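Local coordinates for protein nucleoporin NUP170 (Chaetomium thermophilum, PDB 5HAX) that probably serves as a scaffold nucleoporin of the nuclear pore complex, combining a Nup133-like beta-propeller domain with a helical region, at residues Arg186-Ile197 / Arg252-Leu262; Val176-Asp184 / Leu230-Thr238. All coordinates share one frame; numbering follows the deposited sequence.

Overall arrangement
Both contacts join the same two antiparallel sheets, 178-217 and 230-268, which follow each other in the chain as consecutive blades of the beta-propeller. Interaction 2 packs their first strands side by side, whereas interaction 1 lies further along each blade, between strand 187-190 with its loops and strand 251-255 with its own. The centres are about 8 Å apart, and interaction 2 is the nearer to the middle of the chain (about 19 against 26 Å, centre to centre). They are physically coupled: Gly190 O lies 2.9 Å from Ser177 N and 3.0 Å from Phe178 N, and Phe188 CE2 packs 3.7 Å from Thr182 CG2.

Interaction 1 of 2, residues Arg186-Ile197 / Arg252-Leu262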
loop_
_atom_site.group_PDB
_atom_site.type_symbol
_atom_site.label_atom_id
_atom_site.label_comp_id
_atom_site.label_asym_id
_atom_site.label_seq_id
_atom_site.Cartn_x
_atom_site.Cartn_y
_atom_site.Cartn_z
ATOM N N ARG A 186 12.682 -1.121 -17.513
ATOM C CA ARG A 186 12.630 -0.136 -18.586
ATOM C C ARG A 186 12.670 1.271 -18.003
ATOM O O ARG A 186 12.024 1.552 -16.991
ATOM C CB ARG A 186 11.367 -0.326 -19.428
ATOM C CG ARG A 186 11.262 -1.689 -20.093
ATOM C CD ARG A 186 10.035 -1.785 -20.985
ATOM N NE ARG A 186 10.174 -0.985 -22.199
ATOM C CZ ARG A 186 9.284 -0.960 -23.189
ATOM N NH1 ARG A 186 8.182 -1.692 -23.118
ATOM N NH2 ARG A 186 9.500 -0.202 -24.255
ATOM N N ILE A 187 13.428 2.157 -18.650
ATOM C CA ILE A 187 13.678 3.513 -18.159
ATOM C C ILE A 187 13.118 4.504 -19.174
ATOM O O ILE A 187 13.564 4.533 -20.327
ATOM C CB ILE A 187 15.180 3.760 -17.932
ATOM C CG1 ILE A 187 15.733 2.777 -16.893
ATOM C CG2 ILE A 187 15.425 5.198 -17.490
ATOM C CD1 ILE A 187 17.244 2.799 -16.774
ATOM N N PHE A 188 12.164 5.327 -18.738
ATOM C CA PHE A 188 11.535 6.339 -19.579
ATOM C C PHE A 188 11.865 7.741 -19.071
ATOM O O PHE A 188 11.974 7.969 -17.862
ATOM C CB PHE A 188 10.014 6.150 -19.620
ATOM C CG PHE A 188 9.574 4.875 -20.288
ATOM C CD1 PHE A 188 9.619 4.747 -21.665
ATOM C CD2 PHE A 188 9.106 3.809 -19.537
ATOM C CE1 PHE A 188 9.211 3.578 -22.283
ATOM C CE2 PHE A 188 8.696 2.636 -20.149
ATOM C CZ PHE A 188 8.748 2.522 -21.524
ATOM N N LEU A 189 12.004 8.685 -20.010
ATOM C CA LEU A 189 12.451 10.042 -19.712
ATOM C C LEU A 189 11.530 11.076 -20.349
ATOM O O LEU A 189 10.981 10.863 -21.434
ATOM C CB LEU A 189 13.875 10.294 -20.226
ATOM C CG LEU A 189 14.957 9.259 -19.925
ATOM C CD1 LEU A 189 16.216 9.625 -20.692
ATOM C CD2 LEU A 189 15.242 9.169 -18.436
ATOM N N GLY A 190 11.398 12.216 -19.670
ATOM C CA GLY A 190 10.646 13.362 -20.158
ATOM C C GLY A 190 11.111 14.605 -19.431
ATOM O O GLY A 190 11.844 14.529 -18.443
ATOM N N GLY A 191 10.679 15.759 -19.923
ATOM C CA GLY A 191 11.135 17.001 -19.330
ATOM C C GLY A 191 10.337 18.216 -19.746
ATOM O O GLY A 191 9.197 18.114 -20.202
ATOM N N GLU A 192 10.968 19.381 -19.577
ATOM C CA GLU A 192 10.314 20.674 -19.714
ATOM C C GLU A 192 10.640 21.367 -21.036
ATOM O O GLU A 192 10.411 22.574 -21.168
ATOM C CB GLU A 192 10.693 21.566 -18.530
ATOM C CG GLU A 192 10.345 20.942 -17.179
ATOM C CD GLU A 192 10.651 21.853 -16.006
ATOM O OE1 GLU A 192 11.621 22.635 -16.091
ATOM O OE2 GLU A 192 9.917 21.785 -14.996
ATOM N N SER A 193 11.168 20.630 -22.016
ATOM C CA SER A 193 11.414 21.171 -23.349
ATOM C C SER A 193 10.264 20.900 -24.307
ATOM O O SER A 193 9.984 21.728 -25.183
ATOM C CB SER A 193 12.696 20.574 -23.937
ATOM O OG SER A 193 13.839 20.974 -23.204
ATOM N N ASP A 194 9.601 19.763 -24.157
ATOM C CA ASP A 194 8.582 19.299 -25.089
ATOM C C ASP A 194 7.849 18.150 -24.404
ATOM O O ASP A 194 8.115 17.831 -23.242
ATOM C CB ASP A 194 9.200 18.872 -26.420
ATOM C CG ASP A 194 10.393 17.955 -26.239
ATOM O OD1 ASP A 194 11.524 18.372 -26.570
ATOM O OD2 ASP A 194 10.205 16.824 -25.750
ATOM N N THR A 195 6.925 17.529 -25.134
ATOM C CA THR A 195 6.146 16.412 -24.618
ATOM C C THR A 195 6.686 15.059 -25.063
ATOM O O THR A 195 6.031 14.038 -24.830
ATOM C CB THR A 195 4.680 16.540 -25.045
ATOM O OG1 THR A 195 4.581 16.461 -26.473
ATOM C CG2 THR A 195 4.086 17.856 -24.567
ATOM N N ASP A 196 7.862 15.024 -25.689
ATOM C CA ASP A 196 8.407 13.762 -26.171
ATOM C C ASP A 196 8.802 12.864 -25.006
ATOM O O ASP A 196 9.236 13.330 -23.949
ATOM C CB ASP A 196 9.632 13.990 -27.054
ATOM C CG ASP A 196 9.313 14.749 -28.321
ATOM O OD1 ASP A 196 8.118 14.920 -28.640
ATOM O OD2 ASP A 196 10.271 15.163 -29.004
ATOM N N ILE A 197 8.669 11.558 -25.221
ATOM C CA ILE A 197 9.076 10.547 -24.253
ATOM C C ILE A 197 10.197 9.725 -24.870
ATOM O O ILE A 197 10.048 9.191 -25.975
ATOM C CB ILE A 197 7.893 9.652 -23.841
ATOM C CG1 ILE A 197 6.920 10.473 -22.990
ATOM C CG2 ILE A 197 8.381 8.429 -23.058
ATOM C CD1 ILE A 197 5.636 9.769 -22.675
ATOM N N ARG A 252 -1.826 12.111 -21.740
ATOM C CA ARG A 252 -1.485 11.186 -22.810
ATOM C C ARG A 252 -1.239 9.802 -22.226
ATOM O O ARG A 252 -0.583 9.667 -21.189
ATOM C CB ARG A 252 -0.248 11.667 -23.573
ATOM C CG ARG A 252 -0.476 12.950 -24.364
ATOM C CD ARG A 252 0.811 13.454 -25.001
ATOM N NE ARG A 252 0.573 14.543 -25.947
ATOM C CZ ARG A 252 0.470 15.828 -25.614
ATOM N NH1 ARG A 252 0.574 16.207 -24.347
ATOM N NH2 ARG A 252 0.258 16.739 -26.554
ATOM N N THR A 253 -1.782 8.781 -22.886
ATOM C CA THR A 253 -1.635 7.390 -22.472
ATOM C C THR A 253 -0.832 6.641 -23.526
ATOM O O THR A 253 -1.138 6.726 -24.719
ATOM C CB THR A 253 -2.998 6.718 -22.280
ATOM O OG1 THR A 253 -3.775 7.464 -21.336
ATOM C CG2 THR A 253 -2.837 5.277 -21.780
ATOM N N TYR A 254 0.189 5.916 -23.078
ATOM C CA TYR A 254 1.043 5.110 -23.941
ATOM C C TYR A 254 0.973 3.658 -23.489
ATOM O O TYR A 254 0.895 3.379 -22.289
ATOM C CB TYR A 254 2.497 5.596 -23.900
ATOM C CG TYR A 254 2.690 7.037 -24.313
ATOM C CD1 TYR A 254 2.398 8.075 -23.440
ATOM C CD2 TYR A 254 3.178 7.359 -25.571
ATOM C CE1 TYR A 254 2.576 9.394 -23.811
ATOM C CE2 TYR A 254 3.363 8.676 -25.952
ATOM C CZ TYR A 254 3.062 9.690 -25.069
ATOM O OH TYR A 254 3.243 11.001 -25.441
ATOM N N HIS A 255 1.006 2.736 -24.450
ATOM C CA HIS A 255 0.927 1.307 -24.173
ATOM C C HIS A 255 2.222 0.636 -24.604
ATOM O O HIS A 255 2.736 0.911 -25.694
ATOM C CB HIS A 255 -0.263 0.669 -24.893
ATOM C CG HIS A 255 -0.373 -0.808 -24.680
ATOM N ND1 HIS A 255 -0.177 -1.723 -25.692
ATOM C CD2 HIS A 255 -0.652 -1.530 -23.568
ATOM C CE1 HIS A 255 -0.335 -2.944 -25.214
ATOM N NE2 HIS A 255 -0.622 -2.856 -23.928
ATOM N N MET A 256 2.743 -0.240 -23.745
ATOM C CA MET A 256 3.960 -0.997 -24.036
ATOM C C MET A 256 3.554 -2.319 -24.682
ATOM O O MET A 256 3.427 -3.358 -24.033
ATOM C CB MET A 256 4.774 -1.208 -22.766
ATOM C CG MET A 256 5.287 0.081 -22.149
ATOM S SD MET A 256 5.990 -0.163 -20.508
ATOM C CE MET A 256 5.051 1.033 -19.563
ATOM N N GLU A 257 3.341 -2.266 -25.998
ATOM C CA GLU A 257 2.938 -3.450 -26.747
ATOM C C GLU A 257 4.059 -4.471 -26.882
ATOM O O GLU A 257 3.810 -5.576 -27.375
ATOM C CB GLU A 257 2.435 -3.051 -28.138
ATOM C CG GLU A 257 3.425 -2.239 -28.960
ATOM C CD GLU A 257 2.917 -1.944 -30.358
ATOM O OE1 GLU A 257 1.802 -2.396 -30.696
ATOM O OE2 GLU A 257 3.635 -1.261 -31.119
ATOM N N GLY A 258 5.274 -4.132 -26.459
ATOM C CA GLY A 258 6.385 -5.051 -26.498
ATOM C C GLY A 258 7.500 -4.607 -25.575
ATOM O O GLY A 258 7.467 -3.514 -25.003
ATOM N N PRO A 259 8.520 -5.455 -25.415
ATOM C CA PRO A 259 9.629 -5.113 -24.508
ATOM C C PRO A 259 10.431 -3.901 -24.948
ATOM O O PRO A 259 11.189 -3.359 -24.133
ATOM C CB PRO A 259 10.492 -6.381 -24.515
ATOM C CG PRO A 259 10.169 -7.049 -25.813
ATOM C CD PRO A 259 8.722 -6.756 -26.073
ATOM N N GLU A 260 10.287 -3.461 -26.201
ATOM C CA GLU A 260 11.016 -2.310 -26.713
ATOM C C GLU A 260 10.121 -1.308 -27.427
ATOM O O GLU A 260 10.639 -0.329 -27.979
ATOM C CB GLU A 260 12.126 -2.766 -27.674
ATOM C CG GLU A 260 13.108 -3.755 -27.067
ATOM C CD GLU A 260 14.233 -4.119 -28.019
ATOM O OE1 GLU A 260 15.356 -3.601 -27.840
ATOM O OE2 GLU A 260 13.996 -4.924 -28.945
ATOM N N LYS A 261 8.806 -1.512 -27.429
ATOM C CA LYS A 261 7.868 -0.637 -28.118
ATOM C C LYS A 261 7.088 0.213 -27.122
ATOM O O LYS A 261 6.830 -0.200 -25.987
ATOM C CB LYS A 261 6.884 -1.444 -28.972
ATOM C CG LYS A 261 7.466 -1.963 -30.279
ATOM C CD LYS A 261 7.909 -3.413 -30.169
ATOM C CE LYS A 261 6.721 -4.365 -30.163
ATOM N NZ LYS A 261 7.144 -5.791 -30.071
ATOM N N LEU A 262 6.717 1.410 -27.572
ATOM C CA LEU A 262 5.846 2.311 -26.825
ATOM C C LEU A 262 4.970 3.037 -27.834
ATOM O O LEU A 262 5.488 3.731 -28.713
ATOM C CB LEU A 262 6.653 3.311 -25.990
ATOM C CG LEU A 262 5.839 4.210 -25.055
ATOM C CD1 LEU A 262 5.322 3.407 -23.870
ATOM C CD2 LEU A 262 6.659 5.408 -24.586
HETATM O O HOH W 1 4.026 13.052 -23.545
#
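Arg186 holds its guanidinium by two polar ties: NH2 donates to Lys261 O (3.2 Å, N-H...O angle 158°), and NE forms a salt bridge with Glu199 of strand 198-202. The bond to Lys261 lies close to the guanidinium plane but meets the carbonyl from above its own plane. Pro259 O sits over the centre of one guanidinium face, too poorly angled at NE for a hydrogen bond. Phe188 CZ lies over the opposite face, toward its rim, so the flat group has a neighbour on both sides. The chain reaches this slot by bending at chi3 (72°) after an extended start. With a methionine in its place, the Lys261 carbonyl would probably lose its donor and Glu199 its opposite charge, leaving the 257-261 loop less firmly tied down.

Beside this polar grip, the Met256 sulfur makes an oblique Met-aromatic contact with Phe188, SD lying 3.9 Å from CE2. Leu262 continues the apolar layer, its CD2 touching both Phe188 CE1 (3.9 Å) and Ile197 CG2 (3.8 Å). Ile197 CD1 then lies over one face of Tyr254, 3.7 Å from the ring centroid and 28° off the normal, a CH-pi contact. A water bridges the far end, donating to Thr195 O (2.6 Å) and hydrogen-bonded to Tyr254 OH (2.9 Å). Beyond it Thr195 CG2 lies over a face of the Arg252 guanidinium, whose charge is paired with Glu228 and Glu267.

Strand 187-190, second in its propeller blade, thus faces strand 251-255, third in the next; Phe188 also touches Leu242 of strand 241-246, and Tyr254 packs on Lys264 of strand 263-268.

Interaction 2 of 2, residues Val176-Asp184 / Leu230-Thr238; sequences VSFIVGTKD and LRGLYVDDT
The first strands of two consecutive propeller blades meet where Phe178, Val180 and Thr182 meet Leu230, Leu233, Val235 and Asp237. The axes of strands 178-181 and 232-236 are 6.7 Å apart and only 4° from parallel, yet no backbone hydrogen bond joins these two strands; side chains carry the contact.

Phe178 lays its ring over Gly232, whose CA lies over the ring face, 4.0 Å from the centroid, a CH-pi contact. CG stands opposite the carbonyl carbon (chi1 -48°), which swings the ring across the other strand, and CE2 brings its edge to Leu230 O at 3.2 Å. Ser177 CB covers the other face.

A classic beta bulge lies on each side here: Ser177 and Phe178 both face Gly190, while Arg231 and Gly232 both face Leu245. The bulge at Gly232 coincides with the corner at Arg231, and the ring of Phe178 rests against it.

Further along, Val180 CG2 slides past Val235 CG2 at 3.5 Å, and Val180 CG1 reaches Leu233 CB at 3.9 Å. Both valines also touch Leu242 of strand 241-246. At the far end Lys183 N donates to Asp237 OD1 (3.2 Å), nearly straight at 169° but from above the carboxylate plane. A water donates to Gly181 O and to Asp237 OD2, 2.7 Å from each, giving that carboxylate a second tie to the 176-184 segment.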
loop_
_atom_site.group_PDB
_atom_site.type_symbol
_atom_site.label_atom_id
_atom_site.label_comp_id
_atom_site.label_asym_id
_atom_site.label_seq_id
_atom_site.Cartn_x
_atom_site.Cartn_y
_atom_site.Cartn_z
ATOM N N VAL A 176 15.635 16.790 -19.374
ATOM C CA VAL A 176 15.181 15.618 -18.627
ATOM C C VAL A 176 14.928 16.061 -17.191
ATOM O O VAL A 176 15.875 16.356 -16.448
ATOM C CB VAL A 176 16.198 14.468 -18.672
ATOM C CG1 VAL A 176 15.725 13.304 -17.804
ATOM C CG2 VAL A 176 16.419 14.003 -20.105
ATOM N N SER A 177 13.652 16.101 -16.797
ATOM C CA SER A 177 13.248 16.419 -15.435
ATOM C C SER A 177 12.449 15.309 -14.773
ATOM O O SER A 177 12.169 15.407 -13.573
ATOM C CB SER A 177 12.408 17.708 -15.404
ATOM O OG SER A 177 13.196 18.848 -15.695
ATOM N N PHE A 178 12.076 14.266 -15.510
ATOM C CA PHE A 178 11.251 13.186 -14.985
ATOM C C PHE A 178 11.805 11.861 -15.483
ATOM O O PHE A 178 12.005 11.683 -16.688
ATOM C CB PHE A 178 9.788 13.356 -15.415
ATOM C CG PHE A 178 9.255 14.744 -15.197
ATOM C CD1 PHE A 178 8.961 15.193 -13.921
ATOM C CD2 PHE A 178 9.050 15.600 -16.268
ATOM C CE1 PHE A 178 8.474 16.473 -13.713
ATOM C CE2 PHE A 178 8.561 16.880 -16.070
ATOM C CZ PHE A 178 8.273 17.318 -14.791
ATOM N N ILE A 179 12.059 10.944 -14.551
ATOM C CA ILE A 179 12.544 9.603 -14.855
ATOM C C ILE A 179 11.666 8.614 -14.103
ATOM O O ILE A 179 11.437 8.776 -12.899
ATOM C CB ILE A 179 14.019 9.414 -14.449
ATOM C CG1 ILE A 179 14.895 10.525 -15.032
ATOM C CG2 ILE A 179 14.519 8.038 -14.888
ATOM C CD1 ILE A 179 16.286 10.577 -14.428
ATOM N N VAL A 180 11.175 7.596 -14.808
ATOM C CA VAL A 180 10.371 6.544 -14.197
ATOM C C VAL A 180 10.855 5.196 -14.710
ATOM O O VAL A 180 11.370 5.081 -15.825
ATOM C CB VAL A 180 8.861 6.723 -14.482
ATOM C CG1 VAL A 180 8.351 7.998 -13.830
ATOM C CG2 VAL A 180 8.587 6.729 -15.982
ATOM N N GLY A 181 10.687 4.177 -13.876
ATOM C CA GLY A 181 11.104 2.834 -14.220
ATOM C C GLY A 181 9.966 1.848 -14.068
ATOM O O GLY A 181 9.093 2.000 -13.214
ATOM N N THR A 182 9.988 0.826 -14.920
ATOM C CA THR A 182 9.007 -0.246 -14.863
ATOM C C THR A 182 9.538 -1.417 -14.042
ATOM O O THR A 182 10.722 -1.499 -13.708
ATOM C CB THR A 182 8.640 -0.735 -16.264
ATOM O OG1 THR A 182 9.751 -1.438 -16.835
ATOM C CG2 THR A 182 8.244 0.425 -17.168
ATOM N N LYS A 183 8.627 -2.341 -13.729
ATOM C CA LYS A 183 8.985 -3.548 -12.994
ATOM C C LYS A 183 10.116 -4.311 -13.671
ATOM O O LYS A 183 10.945 -4.925 -12.991
ATOM C CB LYS A 183 7.752 -4.441 -12.865
ATOM C CG LYS A 183 7.844 -5.506 -11.792
ATOM C CD LYS A 183 6.530 -6.271 -11.645
ATOM C CE LYS A 183 6.184 -7.075 -12.895
ATOM N NZ LYS A 183 5.397 -6.301 -13.904
ATOM N N ASP A 184 10.174 -4.273 -15.002
ATOM C CA ASP A 184 11.152 -5.023 -15.779
ATOM C C ASP A 184 12.432 -4.238 -16.049
ATOM O O ASP A 184 13.295 -4.725 -16.786
ATOM C CB ASP A 184 10.535 -5.462 -17.111
ATOM C CG ASP A 184 9.307 -6.334 -16.928
ATOM O OD1 ASP A 184 9.301 -7.169 -15.998
ATOM O OD2 ASP A 184 8.348 -6.182 -17.712
ATOM N N LEU A 230 6.082 18.716 -20.205
ATOM C CA LEU A 230 5.535 17.771 -19.242
ATOM C C LEU A 230 5.653 18.277 -17.810
ATOM O O LEU A 230 6.580 19.011 -17.456
ATOM C CB LEU A 230 6.232 16.413 -19.356
ATOM C CG LEU A 230 6.026 15.663 -20.673
ATOM C CD1 LEU A 230 6.642 14.279 -20.581
ATOM C CD2 LEU A 230 4.550 15.564 -21.046
ATOM N N ARG A 231 4.681 17.865 -16.992
ATOM C CA ARG A 231 4.690 18.064 -15.551
ATOM C C ARG A 231 4.962 16.781 -14.775
ATOM O O ARG A 231 5.243 16.855 -13.575
ATOM C CB ARG A 231 3.344 18.649 -15.087
ATOM C CG ARG A 231 3.261 20.175 -15.066
ATOM C CD ARG A 231 1.821 20.625 -14.839
ATOM N NE ARG A 231 1.683 21.627 -13.783
ATOM C CZ ARG A 231 1.816 21.370 -12.484
ATOM N NH1 ARG A 231 1.664 22.344 -11.595
ATOM N NH2 ARG A 231 2.113 20.145 -12.071
ATOM N N GLY A 232 4.881 15.617 -15.415
ATOM C CA GLY A 232 5.163 14.368 -14.727
ATOM C C GLY A 232 4.948 13.174 -15.635
ATOM O O GLY A 232 4.245 13.252 -16.650
ATOM N N LEU A 233 5.585 12.066 -15.247
ATOM C CA LEU A 233 5.426 10.760 -15.876
ATOM C C LEU A 233 4.974 9.749 -14.829
ATOM O O LEU A 233 5.386 9.819 -13.669
ATOM C CB LEU A 233 6.740 10.267 -16.512
ATOM C CG LEU A 233 7.230 10.893 -17.819
ATOM C CD1 LEU A 233 8.490 10.176 -18.279
ATOM C CD2 LEU A 233 6.164 10.828 -18.898
ATOM N N TYR A 234 4.132 8.797 -15.247
ATOM C CA TYR A 234 3.519 7.845 -14.322
ATOM C C TYR A 234 3.371 6.479 -14.983
ATOM O O TYR A 234 2.892 6.385 -16.116
ATOM C CB TYR A 234 2.149 8.358 -13.855
ATOM C CG TYR A 234 2.142 9.831 -13.495
ATOM C CD1 TYR A 234 1.959 10.801 -14.472
ATOM C CD2 TYR A 234 2.320 10.250 -12.182
ATOM C CE1 TYR A 234 1.957 12.143 -14.154
ATOM C CE2 TYR A 234 2.318 11.593 -11.854
ATOM C CZ TYR A 234 2.134 12.534 -12.846
ATOM O OH TYR A 234 2.129 13.873 -12.537
ATOM N N VAL A 235 3.755 5.423 -14.260
ATOM C CA VAL A 235 3.781 4.054 -14.777
ATOM C C VAL A 235 2.696 3.232 -14.091
ATOM O O VAL A 235 2.433 3.404 -12.895
ATOM C CB VAL A 235 5.161 3.399 -14.553
ATOM C CG1 VAL A 235 5.140 1.925 -14.964
ATOM C CG2 VAL A 235 6.242 4.150 -15.310
ATOM N N ASP A 236 2.079 2.324 -14.851
ATOM C CA ASP A 236 1.199 1.291 -14.297
ATOM C C ASP A 236 1.586 -0.045 -14.927
ATOM O O ASP A 236 1.153 -0.367 -16.039
ATOM C CB ASP A 236 -0.273 1.613 -14.538
ATOM C CG ASP A 236 -1.203 0.586 -13.908
ATOM O OD1 ASP A 236 -0.711 -0.278 -13.149
ATOM O OD2 ASP A 236 -2.425 0.648 -14.161
ATOM N N ASP A 237 2.391 -0.823 -14.196
ATOM C CA ASP A 237 2.872 -2.106 -14.701
ATOM C C ASP A 237 1.741 -3.107 -14.897
ATOM O O ASP A 237 1.812 -3.944 -15.803
ATOM C CB ASP A 237 3.912 -2.686 -13.743
ATOM C CG ASP A 237 5.199 -1.885 -13.718
ATOM O OD1 ASP A 237 5.729 -1.566 -14.802
ATOM O OD2 ASP A 237 5.683 -1.572 -12.610
ATOM N N THR A 238 0.698 -3.047 -14.065
ATOM C CA THR A 238 -0.386 -4.020 -14.152
ATOM C C THR A 238 -1.145 -3.921 -15.467
ATOM O O THR A 238 -1.826 -4.879 -15.850
ATOM C CB THR A 238 -1.364 -3.839 -12.987
ATOM O OG1 THR A 238 -2.087 -2.609 -13.141
ATOM C CG2 THR A 238 -0.625 -3.836 -11.651
HETATM O O HOH W 2 7.326 0.496 -11.862
#